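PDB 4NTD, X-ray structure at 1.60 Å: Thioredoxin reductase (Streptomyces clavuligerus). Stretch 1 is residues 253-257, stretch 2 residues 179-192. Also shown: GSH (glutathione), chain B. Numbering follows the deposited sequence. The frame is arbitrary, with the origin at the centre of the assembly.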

# COMPACT_ATOMS: atom_id res chain seq x y z
N VAL A 253 -7.48 -28.16 1.23
CA VAL A 253 -6.32 -28.45 0.39
C VAL A 253 -5.81 -27.16 -0.26
O VAL A 253 -6.60 -26.33 -0.71
CB VAL A 253 -6.65 -29.52 -0.68
CG1 VAL A 253 -5.51 -29.67 -1.68
CG2 VAL A 253 -6.93 -30.86 -0.01
N PHE A 254 -4.49 -27.00 -0.28
CA PHE A 254 -3.85 -25.83 -0.87
C PHE A 254 -3.05 -26.20 -2.11
O PHE A 254 -2.51 -27.30 -2.22
CB PHE A 254 -2.93 -25.15 0.16
CG PHE A 254 -3.67 -24.41 1.24
CD1 PHE A 254 -3.81 -23.03 1.18
CD2 PHE A 254 -4.21 -25.09 2.32
CE1 PHE A 254 -4.49 -22.34 2.17
CE2 PHE A 254 -4.89 -24.41 3.32
CZ PHE A 254 -5.03 -23.03 3.25
N VAL A 255 -2.98 -25.25 -3.04
CA VAL A 255 -2.12 -25.36 -4.22
C VAL A 255 -1.38 -24.05 -4.42
O VAL A 255 -1.79 -23.01 -3.89
CB VAL A 255 -2.93 -25.69 -5.50
CG1 VAL A 255 -3.64 -27.03 -5.35
CG2 VAL A 255 -3.94 -24.59 -5.82
N VAL A 256 -0.28 -24.10 -5.16
CA VAL A 256 0.37 -22.90 -5.67
C VAL A 256 0.05 -22.84 -7.16
O VAL A 256 0.64 -23.57 -7.96
CB VAL A 256 1.89 -22.92 -5.45
CG1 VAL A 256 2.52 -21.65 -6.00
CG2 VAL A 256 2.22 -23.09 -3.98
N PRO A 257 -0.92 -21.99 -7.55
CA PRO A 257 -1.24 -21.89 -8.98
C PRO A 257 -0.09 -21.29 -9.78
O PRO A 257 0.80 -20.67 -9.21
CB PRO A 257 -2.44 -20.93 -9.01
CG PRO A 257 -2.95 -20.85 -7.61
CD PRO A 257 -1.76 -21.10 -6.74
N1 GSH B . 4.65 -15.29 -2.77
CA1 GSH B . 5.16 -16.26 -1.80
C1 GSH B . 6.64 -16.51 -2.13
O11 GSH B . 6.88 -17.34 -3.04
O12 GSH B . 7.51 -15.87 -1.48
CB1 GSH B . 4.47 -17.59 -1.92
CG1 GSH B . 3.79 -18.02 -0.62
CD1 GSH B . 2.60 -17.10 -0.36
OE1 GSH B . 2.66 -16.19 0.47
N2 GSH B . 1.50 -17.46 -1.02
CA2 GSH B . 0.24 -16.71 -0.95
C2 GSH B . 0.34 -15.60 -1.92
O2 GSH B . 1.20 -15.52 -2.79
CB2 GSH B . 0.13 -15.79 0.27
SG2 GSH B . -1.36 -15.82 1.35
N3 GSH B . -0.54 -14.68 -1.57
CA3 GSH B . -0.53 -13.42 -2.18
C3 GSH B . -1.80 -13.02 -2.98
O31 GSH B . -2.94 -13.75 -2.85
O32 GSH B . -1.79 -11.96 -3.73
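Stretch 2 (179-192) GTSPGAVRHALLLR

Stretch 1 continues a β-strand that began earlier in the chain, through V253 and F254, and stays nearly extended to P257. Stretch 2 approaches it as a loop, G179 to S181, then makes a type I turn from S181 to A184 and continues as a helix from A184. The nearest CA atoms, those of V256 and S181, are 6.0 Å apart. Stretch 1 runs toward the start of the helix: F254 meets L191 and H187, whereas V256 meets H187, G183 and S181. No direct hydrogen bond joins the two stretches; apolar packing and water do.

V253 points away. F254 points toward the helix, and L191, one turn beyond H187, answers it: L191 CD1 lies 3.6 Å from F254 CG, and L191 CD2 sits over one face of the ring, 3.7 Å from its centroid and 7° off the normal. A flat aromatic face suits a branched leucine, whose methyl can rest squarely on it. F254 CB also lies at the edge of the H187 ring, 4.1 Å from H187 CD2.

V255 points away, in the alternation usual for extended chain, although its CG1 still comes within 4.3 Å of T180 OG1.

V256 points back and buries the most surface here. Its branched, apolar side chain lays a methyl, CG2, on a face of the H187 imidazole, 3.5 Å from H187 CG, a CH-π contact, and 3.9 Å from G183 O. The T180 hydroxyl lets that residue share two waters with the V256 backbone: one accepts from V256 N (2.9 Å from the water O), another donates to V256 O (2.8 Å from the water O). A third links V256 O to S181 OG. A hydroxyl suits S181 doubly, because S181 OG also accepts from G183 N (3.1 Å), capping the turn into the helix.

P257 then points away, leaving the contact.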

# COMPACT_ATOMS: atom_id res chain seq x y z
N GLY A 179 1.23 -31.47 -4.91
CA GLY A 179 2.53 -31.26 -5.54
C GLY A 179 2.41 -30.98 -7.03
O GLY A 179 2.96 -31.71 -7.85
N THR A 180 1.72 -29.89 -7.36
CA THR A 180 1.43 -29.53 -8.75
C THR A 180 2.26 -28.34 -9.24
O THR A 180 2.10 -27.88 -10.37
CB THR A 180 -0.07 -29.18 -8.91
OG1 THR A 180 -0.43 -28.16 -7.97
CG2 THR A 180 -0.93 -30.42 -8.66
N SER A 181 3.16 -27.86 -8.38
CA SER A 181 3.99 -26.68 -8.67
C SER A 181 5.35 -26.82 -7.98
O SER A 181 5.44 -27.47 -6.94
CB SER A 181 3.28 -25.42 -8.17
OG SER A 181 4.19 -24.34 -7.98
N PRO A 182 6.40 -26.21 -8.56
CA PRO A 182 7.70 -26.20 -7.87
C PRO A 182 7.69 -25.50 -6.51
O PRO A 182 8.60 -25.72 -5.71
CB PRO A 182 8.61 -25.43 -8.84
CG PRO A 182 7.94 -25.50 -10.16
CD PRO A 182 6.47 -25.58 -9.89
N GLY A 183 6.68 -24.67 -6.24
CA GLY A 183 6.56 -23.99 -4.96
C GLY A 183 5.85 -24.78 -3.87
O GLY A 183 5.72 -24.30 -2.74
N ALA A 184 5.41 -26.00 -4.18
CA ALA A 184 4.59 -26.79 -3.25
C ALA A 184 5.29 -27.14 -1.93
O ALA A 184 4.66 -27.12 -0.87
CB ALA A 184 4.10 -28.06 -3.93
N VAL A 185 6.59 -27.46 -1.99
CA VAL A 185 7.34 -27.81 -0.78
C VAL A 185 7.38 -26.62 0.18
O VAL A 185 7.03 -26.75 1.35
CB VAL A 185 8.77 -28.29 -1.09
CG1 VAL A 185 9.59 -28.44 0.19
CG2 VAL A 185 8.73 -29.63 -1.82
N ARG A 186 7.81 -25.46 -0.32
CA ARG A 186 7.85 -24.24 0.50
C ARG A 186 6.46 -23.87 1.02
O ARG A 186 6.33 -23.38 2.14
CB ARG A 186 8.47 -23.07 -0.28
CG ARG A 186 9.98 -23.18 -0.45
CD ARG A 186 10.58 -21.93 -1.10
NE ARG A 186 11.39 -21.14 -0.16
CZ ARG A 186 10.93 -20.17 0.63
NH1 ARG A 186 9.65 -19.81 0.63
NH2 ARG A 186 11.78 -19.53 1.43
N HIS A 187 5.43 -24.13 0.22
CA HIS A 187 4.05 -23.84 0.63
C HIS A 187 3.61 -24.70 1.82
O HIS A 187 2.95 -24.20 2.73
CB HIS A 187 3.08 -24.01 -0.55
CG HIS A 187 1.95 -23.03 -0.54
ND1 HIS A 187 2.16 -21.67 -0.56
CD2 HIS A 187 0.61 -23.21 -0.54
CE1 HIS A 187 0.99 -21.05 -0.56
NE2 HIS A 187 0.04 -21.97 -0.54
N ALA A 188 3.97 -25.98 1.80
CA ALA A 188 3.67 -26.87 2.92
C ALA A 188 4.38 -26.43 4.20
O ALA A 188 3.80 -26.45 5.29
CB ALA A 188 4.05 -28.31 2.58
N LEU A 189 5.64 -26.02 4.07
CA LEU A 189 6.42 -25.53 5.21
C LEU A 189 5.81 -24.24 5.77
O LEU A 189 5.76 -24.05 6.98
CB LEU A 189 7.88 -25.30 4.80
CG LEU A 189 8.65 -26.55 4.37
CD1 LEU A 189 9.98 -26.17 3.75
CD2 LEU A 189 8.85 -27.51 5.53
N LEU A 190 5.33 -23.37 4.88
CA LEU A 190 4.63 -22.15 5.28
C LEU A 190 3.34 -22.45 6.04
O LEU A 190 3.06 -21.86 7.08
CB LEU A 190 4.34 -21.28 4.04
CG LEU A 190 3.51 -20.00 4.20
CD1 LEU A 190 4.14 -19.05 5.21
CD2 LEU A 190 3.37 -19.33 2.84
N LEU A 191 2.55 -23.40 5.52
CA LEU A 191 1.27 -23.76 6.14
C LEU A 191 1.41 -24.40 7.53
O LEU A 191 0.46 -24.36 8.32
CB LEU A 191 0.47 -24.68 5.21
CG LEU A 191 -0.18 -23.94 4.03
CD1 LEU A 191 -0.55 -24.91 2.92
CD2 LEU A 191 -1.41 -23.17 4.49
N ARG A 192 2.58 -24.96 7.83
CA ARG A 192 2.84 -25.51 9.17
C ARG A 192 2.78 -24.44 10.27
O ARG A 192 2.66 -24.78 11.45
CB ARG A 192 4.19 -26.24 9.23
CG ARG A 192 4.10 -27.71 8.87
CD ARG A 192 3.43 -28.54 9.97
NE ARG A 192 4.32 -28.84 11.10
CZ ARG A 192 4.29 -28.25 12.30
NH1 ARG A 192 3.42 -27.29 12.59
NH2 ARG A 192 5.16 -28.64 13.23
O HOH W 1 0.88 -26.65 -5.77
O HOH W 2 -0.67 -25.81 -9.08
O HOH W 3 3.12 -22.54 -9.63